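Local coordinates for putative methylase (Clostridium difficile, PDB 3LDU), which binds GTP in the crystal and is probably an RNA-binding methyltransferase that modifies guanines of ribosomal RNA, at residues 26-31 with 54-59; 30-33 with 39-42; 45-50 with 242-247; 185-190 with 361-366; 216-221 with 256-261. All blocks are in the same frame, centred on the assembly; numbering follows the deposited sequence.

From the N terminus, interactions 1 and 2 begin at overlapping residues, sharing Tyr30 and Glu31: interaction 2 closes the short hairpin of strands 31-36 and 39-44, and interaction 1 closes the longer loop from the end of helix 18-27 to the end of helix 48-55. Interaction 3 leaves that second helix for helix 238-251, so its span crosses those of interactions 1, 4 and 5 and ties the ferredoxin-like part to the methyltransferase part. Within the latter, interaction 4 closes a long loop from helix 181-189 to edge strand 359-365, and interaction 5 falls inside that loop. Arg57 NH1 to Met220 O, 2.9 Å, links interactions 1 and 5.

Interaction 1: 26-31 with 54-59; sequences TNLGYE and MWLRCA
Leu28 carries the whole of the first segment's side of this contact, reaching Trp55 and Leu56 with its two methyl branches. Just before it, helix 18-27 is running out: Thr26 O accepts from Gly29 N at 2.8 Å, and Thr26 OG1 is bonded back to Ala22 O. At Leu28 the side chain heads toward the second segment, with CG beside the backbone N (chi1 -67°), and its two methyls divide between Trp55 and Leu56. CD2 lies 3.8 Å from Trp55 CB, touching the root of that side chain, while the far end of the indole leads off. The other branch, Leu28 CD1, meets Leu56 CD2, also at 3.8 Å. These contacts join the ends of the two helices of the ferredoxin-like domain, Leu28 CA and Trp55 CA being 8.2 Å apart; Leu56 is the first residue after helix 48-55 to leave helical angles. The carbonyl of Leu28 points elsewhere: its O sits 4.1 Å above the centre of the Tyr30 ring and accepts a hydrogen bond from Lys51 NZ. Gly29 then takes a positive phi of 95° and completes a Schellman motif, after which the chain continues into strand 31-36.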
# COMPACT_ATOMS: atom_id res chain seq x y z
N THR A 26 5.47 -2.90 -13.23
CA THR A 26 6.01 -3.56 -14.42
C THR A 26 4.99 -4.55 -14.97
O THR A 26 4.79 -4.64 -16.18
CB THR A 26 7.36 -4.25 -14.09
OG1 THR A 26 8.30 -3.25 -13.66
CG2 THR A 26 7.92 -4.95 -15.32
N ASN A 27 4.31 -5.26 -14.07
CA ASN A 27 3.31 -6.25 -14.48
C ASN A 27 2.08 -5.60 -15.14
O ASN A 27 1.36 -6.26 -15.88
CB ASN A 27 2.90 -7.16 -13.30
CG ASN A 27 3.81 -8.38 -13.14
OD1 ASN A 27 4.16 -8.77 -12.02
ND2 ASN A 27 4.19 -8.99 -14.26
N LEU A 28 1.85 -4.33 -14.86
CA LEU A 28 0.77 -3.58 -15.54
C LEU A 28 1.22 -3.14 -16.93
O LEU A 28 0.42 -2.63 -17.71
CB LEU A 28 0.35 -2.35 -14.73
CG LEU A 28 -0.35 -2.59 -13.39
CD1 LEU A 28 -0.75 -1.26 -12.77
CD2 LEU A 28 -1.56 -3.46 -13.61
N GLY A 29 2.50 -3.33 -17.22
CA GLY A 29 3.03 -3.00 -18.53
C GLY A 29 3.66 -1.62 -18.61
O GLY A 29 3.97 -1.14 -19.70
N TYR A 30 3.88 -0.99 -17.46
CA TYR A 30 4.37 0.40 -17.47
C TYR A 30 5.86 0.54 -17.23
O TYR A 30 6.49 -0.28 -16.56
CB TYR A 30 3.61 1.26 -16.46
CG TYR A 30 2.13 1.32 -16.74
CD1 TYR A 30 1.66 1.51 -18.04
CD2 TYR A 30 1.19 1.21 -15.72
CE1 TYR A 30 0.32 1.58 -18.32
CE2 TYR A 30 -0.17 1.27 -15.99
CZ TYR A 30 -0.59 1.46 -17.29
OH TYR A 30 -1.93 1.53 -17.59
N GLU A 31 6.42 1.61 -17.80
CA GLU A 31 7.83 1.91 -17.71
C GLU A 31 8.16 2.66 -16.42
O GLU A 31 7.58 3.71 -16.13
CB GLU A 31 8.25 2.75 -18.92
CG GLU A 31 9.73 3.10 -18.94
CD GLU A 31 10.07 4.13 -20.01
OE1 GLU A 31 9.14 4.66 -20.65
OE2 GLU A 31 11.27 4.41 -20.20
N MSE A 54 -6.68 0.91 -9.54
CA MSE A 54 -7.46 -0.33 -9.49
C MSE A 54 -6.63 -1.51 -9.00
O MSE A 54 -7.13 -2.36 -8.23
CB MSE A 54 -8.01 -0.66 -10.88
CG MSE A 54 -8.83 -1.94 -10.95
SE MSE A 54 -10.42 -1.92 -9.80
CE MSE A 54 -11.00 -0.14 -10.07
N TRP A 55 -5.39 -1.57 -9.46
CA TRP A 55 -4.60 -2.80 -9.38
C TRP A 55 -3.43 -2.79 -8.40
O TRP A 55 -3.03 -3.85 -7.92
CB TRP A 55 -4.10 -3.20 -10.78
CG TRP A 55 -5.18 -3.83 -11.62
CD1 TRP A 55 -5.89 -3.23 -12.64
CD2 TRP A 55 -5.70 -5.14 -11.47
NE1 TRP A 55 -6.81 -4.13 -13.14
CE2 TRP A 55 -6.72 -5.31 -12.45
CE3 TRP A 55 -5.41 -6.22 -10.62
CZ2 TRP A 55 -7.43 -6.49 -12.59
CZ3 TRP A 55 -6.12 -7.39 -10.76
CH2 TRP A 55 -7.12 -7.52 -11.73
N LEU A 56 -2.86 -1.62 -8.11
CA LEU A 56 -1.67 -1.62 -7.25
C LEU A 56 -2.00 -1.91 -5.78
O LEU A 56 -2.79 -1.19 -5.16
CB LEU A 56 -0.92 -0.28 -7.39
CG LEU A 56 -0.39 0.01 -8.79
CD1 LEU A 56 0.26 1.40 -8.81
CD2 LEU A 56 0.60 -1.07 -9.24
N ARG A 57 -1.39 -2.96 -5.23
CA ARG A 57 -1.63 -3.38 -3.85
C ARG A 57 -0.62 -2.80 -2.86
O ARG A 57 -0.89 -2.77 -1.66
CB ARG A 57 -1.60 -4.91 -3.73
CG ARG A 57 -2.48 -5.61 -4.74
CD ARG A 57 -2.49 -7.11 -4.54
NE ARG A 57 -3.09 -7.79 -5.69
CZ ARG A 57 -4.37 -8.12 -5.77
NH1 ARG A 57 -5.20 -7.85 -4.76
NH2 ARG A 57 -4.82 -8.73 -6.86
N CYS A 58 0.52 -2.35 -3.36
CA CYS A 58 1.59 -1.84 -2.49
C CYS A 58 1.79 -0.32 -2.54
O CYS A 58 2.65 0.22 -1.85
CB CYS A 58 2.89 -2.57 -2.79
SG CYS A 58 2.78 -4.35 -2.38
N ALA A 59 1.00 0.35 -3.36
CA ALA A 59 1.06 1.81 -3.46
C ALA A 59 0.19 2.43 -2.38
O ALA A 59 -0.92 1.96 -2.13
CB ALA A 59 0.56 2.27 -4.84

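Interaction 2: 30-33 with 39-42; sequences YEII and RITY
Tyr42 meets the 30-33 segment in an antiparallel beta hairpin at the edge of the sheet of the N-terminal part, where strand 31-36 is outermost. Its CB comes first, 3.2 Å from Glu31 O, pressed against the neighbouring backbone. Ile32 and Tyr42 form a non-hydrogen-bonded pair, their CA atoms 4.3 Å apart. CG of Tyr42 then stands between the backbone N and the carbonyl carbon (chi1 54°), and the ring presents its edge, CD1, to Tyr30 CB at 4.2 Å. Ile40 O lies in the ring plane at the edge as well. At the tip, Tyr42 OH is hydrogen-bonded to Ser11 OG on the next strand, with a weaker bond to Ser52 OG, which gives the buried phenol polar partners. The axes of the two short strand segments make an angle of 119°, far from strictly antiparallel, so the pair is strongly splayed. Ile32 and Ile40 bring their CG2 methyls together at 3.9 Å, and helix 18-27 covers both side chains. On the other side of the pair, Thr41 CG2 approaches Ile33 CB at 4.2 Å. Between them, Ile33 N donates to Thr41 O over 2.7 Å, with an N-H...O angle of 148°.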
# COMPACT_ATOMS: atom_id res chain seq x y z
N TYR A 30 3.88 -0.99 -17.46
CA TYR A 30 4.37 0.40 -17.47
C TYR A 30 5.86 0.54 -17.23
O TYR A 30 6.49 -0.28 -16.56
CB TYR A 30 3.61 1.26 -16.46
CG TYR A 30 2.13 1.32 -16.74
CD1 TYR A 30 1.66 1.51 -18.04
CD2 TYR A 30 1.19 1.21 -15.72
CE1 TYR A 30 0.32 1.58 -18.32
CE2 TYR A 30 -0.17 1.27 -15.99
CZ TYR A 30 -0.59 1.46 -17.29
OH TYR A 30 -1.93 1.53 -17.59
N GLU A 31 6.42 1.61 -17.80
CA GLU A 31 7.83 1.91 -17.71
C GLU A 31 8.16 2.66 -16.42
O GLU A 31 7.58 3.71 -16.13
CB GLU A 31 8.25 2.75 -18.92
CG GLU A 31 9.73 3.10 -18.94
CD GLU A 31 10.07 4.13 -20.01
OE1 GLU A 31 9.14 4.66 -20.65
OE2 GLU A 31 11.27 4.41 -20.20
N ILE A 32 9.10 2.12 -15.65
CA ILE A 32 9.59 2.81 -14.46
C ILE A 32 10.66 3.85 -14.79
O ILE A 32 11.70 3.51 -15.37
CB ILE A 32 10.12 1.82 -13.43
CG1 ILE A 32 8.97 0.93 -12.94
CG2 ILE A 32 10.78 2.55 -12.25
CD1 ILE A 32 9.36 -0.10 -11.96
N ILE A 33 10.40 5.10 -14.42
CA ILE A 33 11.28 6.22 -14.73
C ILE A 33 12.32 6.46 -13.64
O ILE A 33 13.48 6.75 -13.93
CB ILE A 33 10.45 7.52 -14.92
CG1 ILE A 33 9.64 7.44 -16.20
CG2 ILE A 33 11.35 8.74 -14.91
CD1 ILE A 33 10.42 6.83 -17.35
N ARG A 39 9.19 6.12 -3.05
CA ARG A 39 8.37 6.52 -4.20
C ARG A 39 8.89 6.05 -5.56
O ARG A 39 10.08 6.18 -5.86
CB ARG A 39 8.12 8.03 -4.21
CG ARG A 39 9.36 8.90 -4.08
CD ARG A 39 9.07 10.34 -4.52
NE ARG A 39 7.89 10.90 -3.85
CZ ARG A 39 7.30 12.04 -4.19
NH1 ARG A 39 7.76 12.77 -5.20
NH2 ARG A 39 6.22 12.45 -3.53
N ILE A 40 7.99 5.52 -6.37
CA ILE A 40 8.31 5.12 -7.73
C ILE A 40 7.66 6.10 -8.71
O ILE A 40 6.48 6.44 -8.56
CB ILE A 40 7.76 3.70 -8.05
CG1 ILE A 40 8.23 2.68 -7.01
CG2 ILE A 40 8.18 3.27 -9.43
CD1 ILE A 40 9.72 2.50 -7.00
N THR A 41 8.42 6.55 -9.70
CA THR A 41 7.88 7.39 -10.77
C THR A 41 7.84 6.57 -12.04
O THR A 41 8.81 5.89 -12.38
CB THR A 41 8.76 8.64 -10.98
OG1 THR A 41 8.83 9.37 -9.74
CG2 THR A 41 8.17 9.53 -12.07
N TYR A 42 6.70 6.59 -12.73
CA TYR A 42 6.50 5.75 -13.90
C TYR A 42 5.65 6.43 -14.99
O TYR A 42 4.88 7.34 -14.71
CB TYR A 42 5.92 4.38 -13.52
CG TYR A 42 4.65 4.41 -12.68
CD1 TYR A 42 3.45 3.93 -13.20
CD2 TYR A 42 4.65 4.88 -11.37
CE1 TYR A 42 2.28 3.95 -12.45
CE2 TYR A 42 3.47 4.89 -10.60
CZ TYR A 42 2.30 4.43 -11.15
OH TYR A 42 1.14 4.43 -10.40

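Interaction 3: 45-50 with 242-247; sequences DEFGIA and WDVRKD
The start of helix 48-55, in the ferredoxin-like part of the chain, rests on helix 238-251 of the methyltransferase part, with Val244 meeting Ala50 and Phe47. Val244 sends both methyls into the contact. Its CG2, beside the backbone N, lies 3.7 Å from Ala50 CB and 4.1 Å from Phe47 CD1, so one methyl touches both partners. CG1, anti to the backbone N (chi1 167°), turns instead to the backbone and comes within 3.8 Å of Ala50 O. The small Ala50 side chain lets the backbones draw close: CA of Ala50 and CA of Val244 are 6.4 Å apart. Against Phe47 the methyl approaches at the ring edge, near the ring plane, and not over a face.

Phe47 sits in the turn that leads into the helix. Residues Asp45 to Gly48 form a type I beta turn, closed by Gly48 N to Asp45 O at 3.0 Å, and the Asp45 carboxylate caps the turn by accepting from Phe47 N. That bond is 2.9 Å long with an N-H...O angle of 140°, and the donor meets Asp45 OD1 from above the carboxylate plane, 54° out of it. The same OD1 is bonded to Tyr30 OH, which connects the cap with the loop before strand 31-36. Ile240 and Trp241 of helix 238-251 also touch Ala50, and Ile240 reaches Phe47, while Val244 continues onto Lys51 and Met54.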
# COMPACT_ATOMS: atom_id res chain seq x y z
N ASP A 45 0.17 4.91 -20.34
CA ASP A 45 -0.77 5.38 -21.34
C ASP A 45 -1.98 6.01 -20.65
O ASP A 45 -1.96 6.24 -19.44
CB ASP A 45 -1.20 4.23 -22.26
CG ASP A 45 -1.86 3.09 -21.50
OD1 ASP A 45 -2.27 3.29 -20.35
OD2 ASP A 45 -1.96 1.98 -22.07
N GLU A 46 -3.03 6.28 -21.42
CA GLU A 46 -4.18 6.98 -20.87
C GLU A 46 -4.98 6.15 -19.88
O GLU A 46 -5.85 6.67 -19.17
CB GLU A 46 -5.11 7.51 -21.99
CG GLU A 46 -5.88 6.42 -22.72
CD GLU A 46 -5.22 5.98 -24.02
OE1 GLU A 46 -3.96 5.98 -24.10
OE2 GLU A 46 -5.96 5.63 -24.97
N PHE A 47 -4.69 4.85 -19.81
CA PHE A 47 -5.38 3.97 -18.88
C PHE A 47 -4.68 3.95 -17.52
O PHE A 47 -5.16 3.30 -16.59
CB PHE A 47 -5.46 2.54 -19.43
CG PHE A 47 -6.39 2.40 -20.62
CD1 PHE A 47 -7.72 2.08 -20.44
CD2 PHE A 47 -5.92 2.59 -21.90
CE1 PHE A 47 -8.57 1.95 -21.52
CE2 PHE A 47 -6.76 2.46 -22.99
CZ PHE A 47 -8.09 2.14 -22.79
N GLY A 48 -3.58 4.68 -17.42
CA GLY A 48 -2.67 4.55 -16.29
C GLY A 48 -3.25 4.93 -14.94
O GLY A 48 -2.98 4.29 -13.92
N ILE A 49 -4.05 5.99 -14.91
CA ILE A 49 -4.58 6.46 -13.64
C ILE A 49 -5.59 5.45 -13.10
O ILE A 49 -5.53 5.04 -11.92
CB ILE A 49 -5.21 7.87 -13.76
CG1 ILE A 49 -4.12 8.91 -14.00
CG2 ILE A 49 -5.97 8.21 -12.47
CD1 ILE A 49 -4.68 10.34 -14.26
N ALA A 50 -6.51 5.03 -13.97
CA ALA A 50 -7.52 4.04 -13.61
C ALA A 50 -6.89 2.69 -13.21
O ALA A 50 -7.21 2.12 -12.16
CB ALA A 50 -8.51 3.85 -14.76
N TRP A 242 -14.52 3.37 -16.42
CA TRP A 242 -15.58 2.38 -16.49
C TRP A 242 -15.08 1.03 -17.04
O TRP A 242 -15.34 -0.02 -16.45
CB TRP A 242 -16.77 2.89 -17.31
CG TRP A 242 -18.05 2.35 -16.80
CD1 TRP A 242 -18.72 2.75 -15.68
CD2 TRP A 242 -18.79 1.26 -17.35
NE1 TRP A 242 -19.86 1.99 -15.51
CE2 TRP A 242 -19.92 1.07 -16.52
CE3 TRP A 242 -18.62 0.43 -18.46
CZ2 TRP A 242 -20.88 0.09 -16.78
CZ3 TRP A 242 -19.57 -0.55 -18.72
CH2 TRP A 242 -20.68 -0.71 -17.88
N ASP A 243 -14.36 1.08 -18.16
CA ASP A 243 -13.84 -0.12 -18.79
C ASP A 243 -12.83 -0.83 -17.87
O ASP A 243 -12.79 -2.06 -17.82
CB ASP A 243 -13.18 0.21 -20.12
CG ASP A 243 -14.20 0.59 -21.19
OD1 ASP A 243 -15.41 0.37 -20.95
OD2 ASP A 243 -13.80 1.07 -22.27
N VAL A 244 -12.04 -0.05 -17.15
CA VAL A 244 -11.06 -0.62 -16.21
C VAL A 244 -11.74 -1.36 -15.06
O VAL A 244 -11.30 -2.45 -14.68
CB VAL A 244 -10.08 0.45 -15.69
CG1 VAL A 244 -9.30 -0.09 -14.48
CG2 VAL A 244 -9.13 0.87 -16.80
N ARG A 245 -12.80 -0.80 -14.50
CA ARG A 245 -13.55 -1.52 -13.46
C ARG A 245 -14.22 -2.79 -13.97
O ARG A 245 -14.19 -3.82 -13.30
CB ARG A 245 -14.64 -0.64 -12.85
CG ARG A 245 -14.13 0.32 -11.82
CD ARG A 245 -15.22 0.71 -10.85
NE ARG A 245 -14.75 1.81 -10.02
CZ ARG A 245 -14.25 1.67 -8.80
NH1 ARG A 245 -14.18 0.47 -8.23
NH2 ARG A 245 -13.84 2.74 -8.14
N LYS A 246 -14.86 -2.70 -15.13
CA LYS A 246 -15.52 -3.88 -15.71
C LYS A 246 -14.48 -4.96 -16.02
O LYS A 246 -14.73 -6.15 -15.80
CB LYS A 246 -16.28 -3.51 -16.98
CG LYS A 246 -17.30 -4.56 -17.39
CD LYS A 246 -18.47 -4.63 -16.41
CE LYS A 246 -19.33 -3.38 -16.49
NZ LYS A 246 -20.55 -3.46 -15.63
N ASP A 247 -13.33 -4.54 -16.54
CA ASP A 247 -12.24 -5.45 -16.86
C ASP A 247 -11.79 -6.15 -15.58
O ASP A 247 -11.58 -7.36 -15.57
CB ASP A 247 -11.07 -4.66 -17.46
CG ASP A 247 -9.86 -5.54 -17.76
OD1 ASP A 247 -10.01 -6.55 -18.48
OD2 ASP A 247 -8.76 -5.20 -17.29

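Interaction 4: 185-190 with 361-366; sequences AGLIYL and RKLYNG
One face of the Arg361 guanidinium is covered by Leu190 CD2, which stands 3.3 Å above the plane, offset toward the rim; this holds for one of the two conformers modelled for the arginine, so it is less certain. Arg361 NE also makes a weak hydrogen bond to Gln374 OE1. Here the last turn of helix 181-189 meets edge strand 359-365 in the sheet of the Rossmann-like methyltransferase domain. Arg361 runs extended from CG to NE, laying its chain across the leucine: Leu190 CD2 is 3.5 Å from Arg361 NH2 and 3.8 Å from Arg361 CD, so a single methyl spans from the aliphatic part of the arginine to its charged end. Two residues along the strand, Leu363 points toward the helix as well. Its CD1 serves both leucines, at 4.3 Å from Leu190 CD1 and closer to Leu187. The first torsion of Leu187, -97°, lies away from the usual staggered positions, and the end of its side chain comes nearer the strand than its CB direction alone would suggest. Phe372 of the adjacent strand 368-375 packs on Leu187 and Leu363. The Leu187 side chain is about 4 Å from that of Ile179, which binds GTP, and about 8 Å from the GTP itself. Leu187 CD1 meets Leu363 CD1 at 3.7 Å.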
# COMPACT_ATOMS: atom_id res chain seq x y z
N ALA A 185 0.07 -6.98 1.70
CA ALA A 185 0.23 -7.47 0.34
C ALA A 185 1.71 -7.63 -0.01
O ALA A 185 2.09 -8.58 -0.69
CB ALA A 185 -0.45 -6.50 -0.66
N GLY A 186 2.53 -6.69 0.44
CA GLY A 186 3.96 -6.77 0.16
C GLY A 186 4.59 -8.00 0.80
O GLY A 186 5.48 -8.62 0.22
N LEU A 187 4.14 -8.34 1.99
CA LEU A 187 4.63 -9.55 2.66
C LEU A 187 4.34 -10.78 1.79
O LEU A 187 5.22 -11.60 1.57
CB LEU A 187 3.98 -9.69 4.03
CG LEU A 187 4.70 -9.21 5.29
CD1 LEU A 187 5.64 -8.02 5.07
CD2 LEU A 187 3.71 -8.97 6.45
N ILE A 188 3.10 -10.90 1.31
CA ILE A 188 2.76 -12.03 0.45
C ILE A 188 3.67 -12.10 -0.77
O ILE A 188 4.18 -13.16 -1.15
CB ILE A 188 1.30 -11.97 -0.05
CG1 ILE A 188 0.31 -11.81 1.11
CG2 ILE A 188 0.98 -13.24 -0.86
CD1 ILE A 188 0.48 -12.85 2.20
N TYR A 189 3.85 -10.94 -1.42
CA TYR A 189 4.67 -10.84 -2.61
C TYR A 189 6.13 -11.23 -2.38
O TYR A 189 6.84 -11.62 -3.33
CB TYR A 189 4.63 -9.40 -3.12
CG TYR A 189 3.39 -9.00 -3.90
CD1 TYR A 189 2.69 -9.91 -4.69
CD2 TYR A 189 2.95 -7.69 -3.88
CE1 TYR A 189 1.56 -9.50 -5.43
CE2 TYR A 189 1.85 -7.28 -4.60
CZ TYR A 189 1.16 -8.18 -5.37
OH TYR A 189 0.07 -7.73 -6.08
N LEU A 190 6.60 -11.08 -1.14
CA LEU A 190 7.98 -11.44 -0.79
C LEU A 190 8.15 -12.94 -0.60
O LEU A 190 9.26 -13.42 -0.41
CB LEU A 190 8.45 -10.70 0.46
CG LEU A 190 8.80 -9.23 0.26
CD1 LEU A 190 8.82 -8.45 1.57
CD2 LEU A 190 10.12 -9.09 -0.48
N ARG A 361 14.42 -8.52 6.12
CA ARG A 361 14.18 -7.29 5.37
C ARG A 361 13.60 -6.19 6.25
O ARG A 361 12.64 -6.41 6.99
CB ARG A 361 13.26 -7.57 4.18
CG ARG A 361 13.86 -8.56 3.18
CD ARG A 361 12.92 -8.78 2.02
NE ARG A 361 13.36 -9.85 1.12
CZ ARG A 361 13.62 -9.67 -0.17
NH1 ARG A 361 13.98 -10.69 -0.93
NH2 ARG A 361 13.52 -8.46 -0.70
N LYS A 362 14.21 -5.01 6.17
CA LYS A 362 13.74 -3.88 6.96
C LYS A 362 12.52 -3.25 6.30
O LYS A 362 12.56 -2.89 5.12
CB LYS A 362 14.85 -2.84 7.13
CG LYS A 362 14.40 -1.60 7.88
CD LYS A 362 15.54 -0.60 8.10
CE LYS A 362 16.66 -1.21 8.94
NZ LYS A 362 17.63 -0.17 9.41
N LEU A 363 11.44 -3.13 7.06
CA LEU A 363 10.16 -2.64 6.55
C LEU A 363 9.51 -1.70 7.57
O LEU A 363 10.07 -1.46 8.64
CB LEU A 363 9.22 -3.80 6.24
CG LEU A 363 9.66 -4.78 5.16
CD1 LEU A 363 8.76 -6.01 5.14
CD2 LEU A 363 9.62 -4.08 3.80
N TYR A 364 8.33 -1.18 7.24
CA TYR A 364 7.69 -0.18 8.11
C TYR A 364 6.17 -0.26 8.23
O TYR A 364 5.46 -0.21 7.22
CB TYR A 364 8.07 1.23 7.66
CG TYR A 364 9.43 1.68 8.12
CD1 TYR A 364 10.28 2.37 7.27
CD2 TYR A 364 9.87 1.42 9.41
CE1 TYR A 364 11.53 2.78 7.69
CE2 TYR A 364 11.12 1.83 9.84
CZ TYR A 364 11.94 2.51 8.97
OH TYR A 364 13.18 2.92 9.39
N ASN A 365 5.68 -0.37 9.46
CA ASN A 365 4.33 0.08 9.79
C ASN A 365 4.46 1.53 10.28
O ASN A 365 4.07 1.85 11.40
CB ASN A 365 3.70 -0.77 10.90
CG ASN A 365 2.94 -2.00 10.38
OD1 ASN A 365 1.81 -1.90 9.86
ND2 ASN A 365 3.55 -3.17 10.55
N GLY A 366 5.05 2.38 9.45
CA GLY A 366 5.25 3.78 9.79
C GLY A 366 5.96 4.00 11.12
O GLY A 366 7.19 3.93 11.20

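Interaction 5: 216-221 with 256-261; sequences IGINMA and SKFKIY. With FMT (formic acid), chain D.
A backbone carbon at a helix end meets the tip of an aromatic ring here: Gly217 CA lies 3.9 Å from Phe258 CZ. Having no side chain, Gly217 leaves its helix surface bare just where the ring arrives, and the bare CA lets the ring tip come this near. Beside it Ile218 CG2 touches the same end of the ring, 3.6 Å from Phe258 CE2 and 3.8 Å from Phe258 CZ. Both carbons approach the ring obliquely, and the Ile218 and Phe258 side chains cross at about a right angle. The ring reaches the helix because its CG stands between the backbone N and the carbonyl carbon (chi1 61°).

Helix 208-217 stops at this point in a Schellman motif: Asn219, with positive phi, is the C-prime residue, Asn219 N donates to Ile216 O at 3.1 Å, and Met220 N bonds back to Met215 O. On the other segment a formic acid molecule, probably from the crystallisation liquor, accepts from Lys259 N through its O2 at 2.9 Å, in a nearly straight bond of 169°. The same O2 is 3.3 Å from Phe258 CB.

Tyr285 meets the Phe258 ring with planes about 35° apart and also packs on Ile218. Beyond Phe258 the chain enters strand 260-264, which lies between strands 286-290 and 199-201, while Ile260 packs on Leu210 and Ala213 of helix 208-217.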
# COMPACT_ATOMS: atom_id res chain seq x y z
N ILE A 216 -5.13 -11.72 -3.81
CA ILE A 216 -4.07 -12.04 -4.76
C ILE A 216 -4.36 -13.37 -5.45
O ILE A 216 -4.28 -13.47 -6.68
CB ILE A 216 -2.69 -12.06 -4.07
CG1 ILE A 216 -2.30 -10.63 -3.67
CG2 ILE A 216 -1.62 -12.67 -4.97
CD1 ILE A 216 -1.16 -10.57 -2.67
N GLY A 217 -4.73 -14.39 -4.67
CA GLY A 217 -5.03 -15.71 -5.18
C GLY A 217 -6.14 -15.81 -6.21
O GLY A 217 -6.05 -16.62 -7.14
N ILE A 218 -7.20 -15.03 -6.06
CA ILE A 218 -8.28 -15.04 -7.05
C ILE A 218 -8.18 -13.88 -8.04
O ILE A 218 -9.08 -13.65 -8.83
CB ILE A 218 -9.68 -15.06 -6.40
CG1 ILE A 218 -9.90 -13.81 -5.53
CG2 ILE A 218 -9.86 -16.33 -5.57
CD1 ILE A 218 -11.34 -13.65 -5.07
N ASN A 219 -7.06 -13.16 -7.98
CA ASN A 219 -6.82 -12.00 -8.86
C ASN A 219 -7.92 -10.95 -8.75
O ASN A 219 -8.39 -10.40 -9.75
CB ASN A 219 -6.65 -12.44 -10.32
CG ASN A 219 -5.93 -11.41 -11.17
OD1 ASN A 219 -5.04 -10.71 -10.70
ND2 ASN A 219 -6.32 -11.31 -12.44
N MSE A 220 -8.36 -10.68 -7.52
CA MSE A 220 -9.31 -9.61 -7.27
C MSE A 220 -8.55 -8.30 -7.07
O MSE A 220 -7.72 -8.19 -6.18
CB MSE A 220 -10.15 -9.91 -6.03
CG MSE A 220 -11.12 -8.78 -5.69
SE MSE A 220 -12.11 -9.19 -4.06
CE MSE A 220 -13.14 -10.68 -4.75
N ALA A 221 -8.84 -7.30 -7.90
CA ALA A 221 -8.13 -6.04 -7.83
C ALA A 221 -8.41 -5.36 -6.50
O ALA A 221 -9.55 -5.36 -6.03
CB ALA A 221 -8.60 -5.12 -9.00
N SER A 256 -11.23 -21.09 -9.73
CA SER A 256 -10.30 -21.59 -8.73
C SER A 256 -10.91 -21.82 -7.35
O SER A 256 -11.70 -21.01 -6.85
CB SER A 256 -9.09 -20.66 -8.60
OG SER A 256 -8.17 -20.89 -9.66
N LYS A 257 -10.55 -22.94 -6.74
CA LYS A 257 -10.96 -23.22 -5.37
C LYS A 257 -9.73 -23.53 -4.52
O LYS A 257 -8.89 -24.35 -4.88
CB LYS A 257 -11.94 -24.39 -5.33
CG LYS A 257 -13.25 -24.14 -6.05
CD LYS A 257 -14.17 -25.34 -5.92
CE LYS A 257 -15.49 -25.15 -6.66
NZ LYS A 257 -16.37 -26.35 -6.55
N PHE A 258 -9.62 -22.83 -3.40
CA PHE A 258 -8.57 -23.10 -2.44
C PHE A 258 -9.03 -22.58 -1.09
O PHE A 258 -10.02 -21.85 -0.99
CB PHE A 258 -7.25 -22.44 -2.86
CG PHE A 258 -7.31 -20.94 -2.98
CD1 PHE A 258 -6.95 -20.12 -1.91
CD2 PHE A 258 -7.73 -20.33 -4.16
CE1 PHE A 258 -7.01 -18.73 -2.03
CE2 PHE A 258 -7.78 -18.95 -4.28
CZ PHE A 258 -7.43 -18.15 -3.21
N LYS A 259 -8.30 -22.96 -0.05
CA LYS A 259 -8.61 -22.54 1.30
C LYS A 259 -7.30 -22.16 2.00
O LYS A 259 -6.30 -22.87 1.87
CB LYS A 259 -9.27 -23.67 2.08
CG LYS A 259 -10.37 -23.24 3.03
CD LYS A 259 -11.71 -23.16 2.31
CE LYS A 259 -12.88 -23.29 3.27
NZ LYS A 259 -14.17 -23.01 2.58
N ILE A 260 -7.31 -21.05 2.72
CA ILE A 260 -6.20 -20.70 3.59
C ILE A 260 -6.79 -20.47 4.99
O ILE A 260 -8.01 -20.32 5.13
CB ILE A 260 -5.41 -19.48 3.06
CG1 ILE A 260 -6.31 -18.24 3.02
CG2 ILE A 260 -4.89 -19.78 1.67
CD1 ILE A 260 -5.67 -17.03 2.33
N TYR A 261 -5.94 -20.49 6.01
CA TYR A 261 -6.43 -20.60 7.38
C TYR A 261 -5.84 -19.58 8.32
O TYR A 261 -4.65 -19.31 8.28
CB TYR A 261 -6.07 -21.99 7.93
CG TYR A 261 -6.73 -23.10 7.15
CD1 TYR A 261 -7.91 -23.67 7.60
CD2 TYR A 261 -6.17 -23.56 5.96
CE1 TYR A 261 -8.53 -24.69 6.88
CE2 TYR A 261 -6.78 -24.58 5.24
CZ TYR A 261 -7.96 -25.13 5.70
OH TYR A 261 -8.57 -26.14 4.99
C FMT D . -6.10 -25.84 -0.08
O1 FMT D . -5.02 -26.22 0.37
O2 FMT D . -6.25 -24.82 -0.74